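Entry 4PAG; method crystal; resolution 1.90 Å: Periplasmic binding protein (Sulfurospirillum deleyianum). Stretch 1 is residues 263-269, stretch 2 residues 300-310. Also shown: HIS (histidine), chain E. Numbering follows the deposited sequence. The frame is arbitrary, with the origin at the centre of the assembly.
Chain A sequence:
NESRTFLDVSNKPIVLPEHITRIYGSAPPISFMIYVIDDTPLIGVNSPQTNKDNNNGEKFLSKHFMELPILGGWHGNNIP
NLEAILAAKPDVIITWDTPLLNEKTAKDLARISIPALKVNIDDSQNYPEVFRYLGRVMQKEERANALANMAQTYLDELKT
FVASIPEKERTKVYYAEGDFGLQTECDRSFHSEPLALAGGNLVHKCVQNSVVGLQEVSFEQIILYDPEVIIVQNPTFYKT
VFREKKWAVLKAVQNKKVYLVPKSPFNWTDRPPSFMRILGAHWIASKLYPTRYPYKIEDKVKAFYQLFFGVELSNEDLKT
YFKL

Stretch 1, residues 263-269: KSPFNWT
Stretch 2 300-310: KVKAFYQLFFG

Residues 263-269 form an irregular segment that packs against one side of a helix that begins before Lys300 and includes Val301 and Tyr305. The contact buries 290 Å², counting both sides. Hydrogen bonds from i+4 to i, such as Tyr305 N to Val301 O (2.9 Å) and Phe309 N to Tyr305 O (3.0 Å), align Val301, Tyr305 and Phe309 on the face turned to the segment, each with its CA-to-CB bond toward it. The register runs antiparallel in sequence: Pro265 CA lies 9.4 Å from Phe309 CA, and Trp268 CA 10.8 Å from Val301 CA. At Gly310 the chain leaves helical geometry with phi/psi 69/30, a positive phi that favours glycine.

The segment is bent by a cis peptide bond before Pro265 (phi/psi -91/-15, C-gamma endo pucker). Ser264 (-106/115) and Phe266 (-122/148) flank it, followed by Asn267 (-60/135) and Trp268 (-72/-20). Ser264, Pro265, Phe266, Trp268, Val301 and Tyr305 are buried; Phe309 is partly exposed.

Both polar links converge on the Tyr305 hydroxyl. Tyr305, with chi1 -90° (m) and chi2 68°, extends its ring to the segment, where its OH donates a very short hydrogen bond to the backbone oxygen Ser264 O (2.5 Å). The same OH accepts a hydrogen bond from Trp268 NE1 at 2.9 Å, with an N-H...acceptor angle of 160°. Tyrosine suits this buried site because one hydroxyl can donate and accept at once. Trp268 adopts chi1 -76° (m) and chi2 19°, which brings its indole edge to the hydroxyl although its CA-to-CB bond points sideways.

Apolar contacts lie beside these bonds. Trp268 CH2 meets Val301 CG2 at 3.6 Å, with the valine at chi1 180° (t), its apolar branch suiting the indole; Trp268 CZ2 lies 4.0 Å from Tyr305 CE1. Pro265 bridges two helix residues, placing CD 3.8 Å from Tyr305 CE2 and CG 3.7 Å from Phe309 CE1; its compact ring rests over one face of Phe309.

An aromatic pair completes the contact. Phe309 (chi1 -67°, m; chi2 -74°), whose apolar ring suits both Pro265 and Phe266, directs its edge toward the face of Phe266 (chi1 -57°, m; chi2 -32°) in an offset edge-to-face arrangement, with centroids 5.6 Å apart, planes at 64°, and Phe266 CD2 3.8 Å from Phe309 CZ.

The CA-to-CB bonds of Lys263 (m, t, t, p) and Asn267 (chi1 -161°, t; chi2 -74°) point away from the helix, and neither residue touches it. Lys263 NZ donates a hydrogen bond to O of the bound histidine (2.9 Å), while Asn267 OD1 accepts one from Thr269 N (3.0 Å).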

# COMPACT_ATOMS: atom_id res chain seq x y z
N LYS A 263 6.93 -5.61 -6.32
CA LYS A 263 5.73 -6.30 -5.87
C LYS A 263 5.96 -7.42 -4.87
O LYS A 263 5.00 -8.07 -4.46
CB LYS A 263 5.00 -6.88 -7.09
CG LYS A 263 4.51 -5.82 -8.04
CD LYS A 263 4.03 -6.38 -9.35
CE LYS A 263 3.54 -5.26 -10.24
NZ LYS A 263 4.66 -4.44 -10.77
N SER A 264 7.21 -7.64 -4.47
CA SER A 264 7.58 -8.81 -3.68
C SER A 264 7.88 -8.47 -2.22
O SER A 264 8.84 -7.75 -1.93
CB SER A 264 8.80 -9.49 -4.30
OG SER A 264 8.53 -9.89 -5.64
N PRO A 265 7.06 -8.98 -1.27
CA PRO A 265 5.87 -9.82 -1.43
C PRO A 265 4.56 -9.03 -1.53
O PRO A 265 3.53 -9.60 -1.91
CB PRO A 265 5.88 -10.62 -0.13
CG PRO A 265 6.36 -9.63 0.87
CD PRO A 265 7.42 -8.83 0.15
N PHE A 266 4.60 -7.75 -1.17
CA PHE A 266 3.46 -6.86 -1.27
C PHE A 266 3.86 -5.69 -2.16
O PHE A 266 5.01 -5.25 -2.14
CB PHE A 266 3.07 -6.29 0.10
CG PHE A 266 2.75 -7.31 1.16
CD1 PHE A 266 2.17 -8.55 0.87
CD2 PHE A 266 2.96 -6.98 2.50
CE1 PHE A 266 1.85 -9.44 1.88
CE2 PHE A 266 2.64 -7.87 3.52
CZ PHE A 266 2.08 -9.10 3.21
N ASN A 267 2.90 -5.15 -2.90
CA ASN A 267 3.16 -4.01 -3.78
C ASN A 267 3.67 -2.80 -3.00
O ASN A 267 3.12 -2.45 -1.95
CB ASN A 267 1.89 -3.66 -4.53
CG ASN A 267 2.14 -2.83 -5.77
OD1 ASN A 267 2.44 -1.63 -5.69
ND2 ASN A 267 1.98 -3.46 -6.93
N TRP A 268 4.71 -2.15 -3.53
CA TRP A 268 5.33 -1.02 -2.85
C TRP A 268 4.49 0.26 -2.87
O TRP A 268 4.72 1.14 -2.04
CB TRP A 268 6.73 -0.71 -3.43
CG TRP A 268 7.80 -1.67 -3.00
CD1 TRP A 268 7.63 -2.93 -2.48
CD2 TRP A 268 9.21 -1.46 -3.07
NE1 TRP A 268 8.84 -3.50 -2.22
CE2 TRP A 268 9.83 -2.62 -2.57
CE3 TRP A 268 10.02 -0.40 -3.51
CZ2 TRP A 268 11.22 -2.76 -2.49
CZ3 TRP A 268 11.39 -0.54 -3.43
CH2 TRP A 268 11.98 -1.71 -2.93
N THR A 269 3.52 0.39 -3.78
CA THR A 269 2.77 1.66 -3.89
C THR A 269 1.24 1.60 -3.95
O THR A 269 0.59 2.59 -3.62
CB THR A 269 3.28 2.53 -5.08
OG1 THR A 269 2.82 2.00 -6.32
CG2 THR A 269 4.79 2.60 -5.09
N LYS A 300 17.91 1.52 2.71
CA LYS A 300 16.54 1.60 3.25
C LYS A 300 15.74 0.33 2.97
O LYS A 300 15.04 -0.16 3.86
CB LYS A 300 15.81 2.81 2.69
CG LYS A 300 16.35 4.12 3.23
CD LYS A 300 15.36 5.26 3.06
CE LYS A 300 15.72 6.43 3.97
NZ LYS A 300 15.43 6.13 5.39
N VAL A 301 15.85 -0.21 1.77
CA VAL A 301 15.19 -1.47 1.44
C VAL A 301 15.67 -2.56 2.41
O VAL A 301 14.85 -3.29 2.98
CB VAL A 301 15.43 -1.92 -0.02
CG1 VAL A 301 14.72 -3.23 -0.31
CG2 VAL A 301 14.96 -0.86 -1.01
N LYS A 302 16.98 -2.66 2.60
CA LYS A 302 17.55 -3.71 3.45
C LYS A 302 17.06 -3.60 4.88
O LYS A 302 16.63 -4.60 5.46
CB LYS A 302 19.09 -3.71 3.39
CG LYS A 302 19.65 -4.42 2.17
CD LYS A 302 21.16 -4.19 2.05
CE LYS A 302 21.79 -5.06 0.97
NZ LYS A 302 22.51 -6.24 1.52
N ALA A 303 17.09 -2.39 5.45
CA ALA A 303 16.64 -2.17 6.83
C ALA A 303 15.14 -2.42 6.98
O ALA A 303 14.71 -3.03 7.95
CB ALA A 303 16.97 -0.75 7.28
N PHE A 304 14.37 -1.96 6.01
CA PHE A 304 12.92 -2.14 6.05
C PHE A 304 12.54 -3.63 6.01
O PHE A 304 11.72 -4.10 6.81
CB PHE A 304 12.27 -1.35 4.92
CG PHE A 304 10.78 -1.37 4.93
CD1 PHE A 304 10.09 -2.38 4.28
CD2 PHE A 304 10.05 -0.40 5.60
CE1 PHE A 304 8.72 -2.42 4.29
CE2 PHE A 304 8.67 -0.42 5.61
CZ PHE A 304 8.00 -1.44 4.95
N TYR A 305 13.15 -4.37 5.09
CA TYR A 305 12.83 -5.79 4.95
C TYR A 305 13.28 -6.60 6.16
O TYR A 305 12.60 -7.56 6.57
CB TYR A 305 13.39 -6.37 3.63
CG TYR A 305 12.38 -6.23 2.50
CD1 TYR A 305 12.04 -4.98 1.99
CD2 TYR A 305 11.75 -7.34 1.96
CE1 TYR A 305 11.11 -4.84 0.98
CE2 TYR A 305 10.82 -7.22 0.93
CZ TYR A 305 10.49 -5.96 0.45
OH TYR A 305 9.56 -5.82 -0.57
N GLN A 306 14.39 -6.19 6.78
CA GLN A 306 14.90 -6.88 7.96
C GLN A 306 13.92 -6.80 9.11
O GLN A 306 13.59 -7.82 9.71
CB GLN A 306 16.26 -6.32 8.39
CG GLN A 306 17.00 -7.22 9.39
CD GLN A 306 16.60 -7.02 10.84
OE1 GLN A 306 16.12 -5.95 11.24
NE2 GLN A 306 16.82 -8.06 11.65
N LEU A 307 13.42 -5.60 9.38
CA LEU A 307 12.54 -5.36 10.52
C LEU A 307 11.12 -5.83 10.23
O LEU A 307 10.52 -6.58 11.02
CB LEU A 307 12.54 -3.88 10.90
CG LEU A 307 11.60 -3.48 12.04
CD1 LEU A 307 11.98 -4.18 13.34
CD2 LEU A 307 11.59 -1.97 12.24
N PHE A 308 10.57 -5.41 9.09
CA PHE A 308 9.16 -5.72 8.77
C PHE A 308 8.92 -7.18 8.42
O PHE A 308 7.91 -7.75 8.82
CB PHE A 308 8.61 -4.79 7.67
CG PHE A 308 8.22 -3.43 8.18
CD1 PHE A 308 9.19 -2.49 8.48
CD2 PHE A 308 6.89 -3.12 8.43
CE1 PHE A 308 8.84 -1.25 8.98
CE2 PHE A 308 6.54 -1.88 8.92
CZ PHE A 308 7.51 -0.94 9.20
N PHE A 309 9.85 -7.81 7.69
CA PHE A 309 9.66 -9.17 7.20
C PHE A 309 10.61 -10.20 7.83
O PHE A 309 10.39 -11.40 7.68
CB PHE A 309 9.77 -9.21 5.67
CG PHE A 309 8.66 -8.48 4.97
CD1 PHE A 309 7.38 -9.04 4.92
CD2 PHE A 309 8.86 -7.24 4.39
CE1 PHE A 309 6.34 -8.37 4.30
CE2 PHE A 309 7.82 -6.57 3.76
CZ PHE A 309 6.56 -7.13 3.72
N GLY A 310 11.64 -9.74 8.54
CA GLY A 310 12.63 -10.65 9.11
C GLY A 310 13.49 -11.29 8.04
O GLY A 310 13.95 -12.42 8.21
N HIS E . 9.46 -7.33 -12.62
CA HIS E . 8.55 -7.27 -11.45
C HIS E . 7.11 -7.51 -11.88
O HIS E . 6.25 -6.61 -11.96
CB HIS E . 8.68 -5.93 -10.73
CG HIS E . 10.10 -5.52 -10.47
ND1 HIS E . 10.50 -4.20 -10.40
CD2 HIS E . 11.22 -6.26 -10.28
CE1 HIS E . 11.79 -4.15 -10.16
NE2 HIS E . 12.25 -5.38 -10.08
OXT HIS E . 6.78 -8.65 -12.16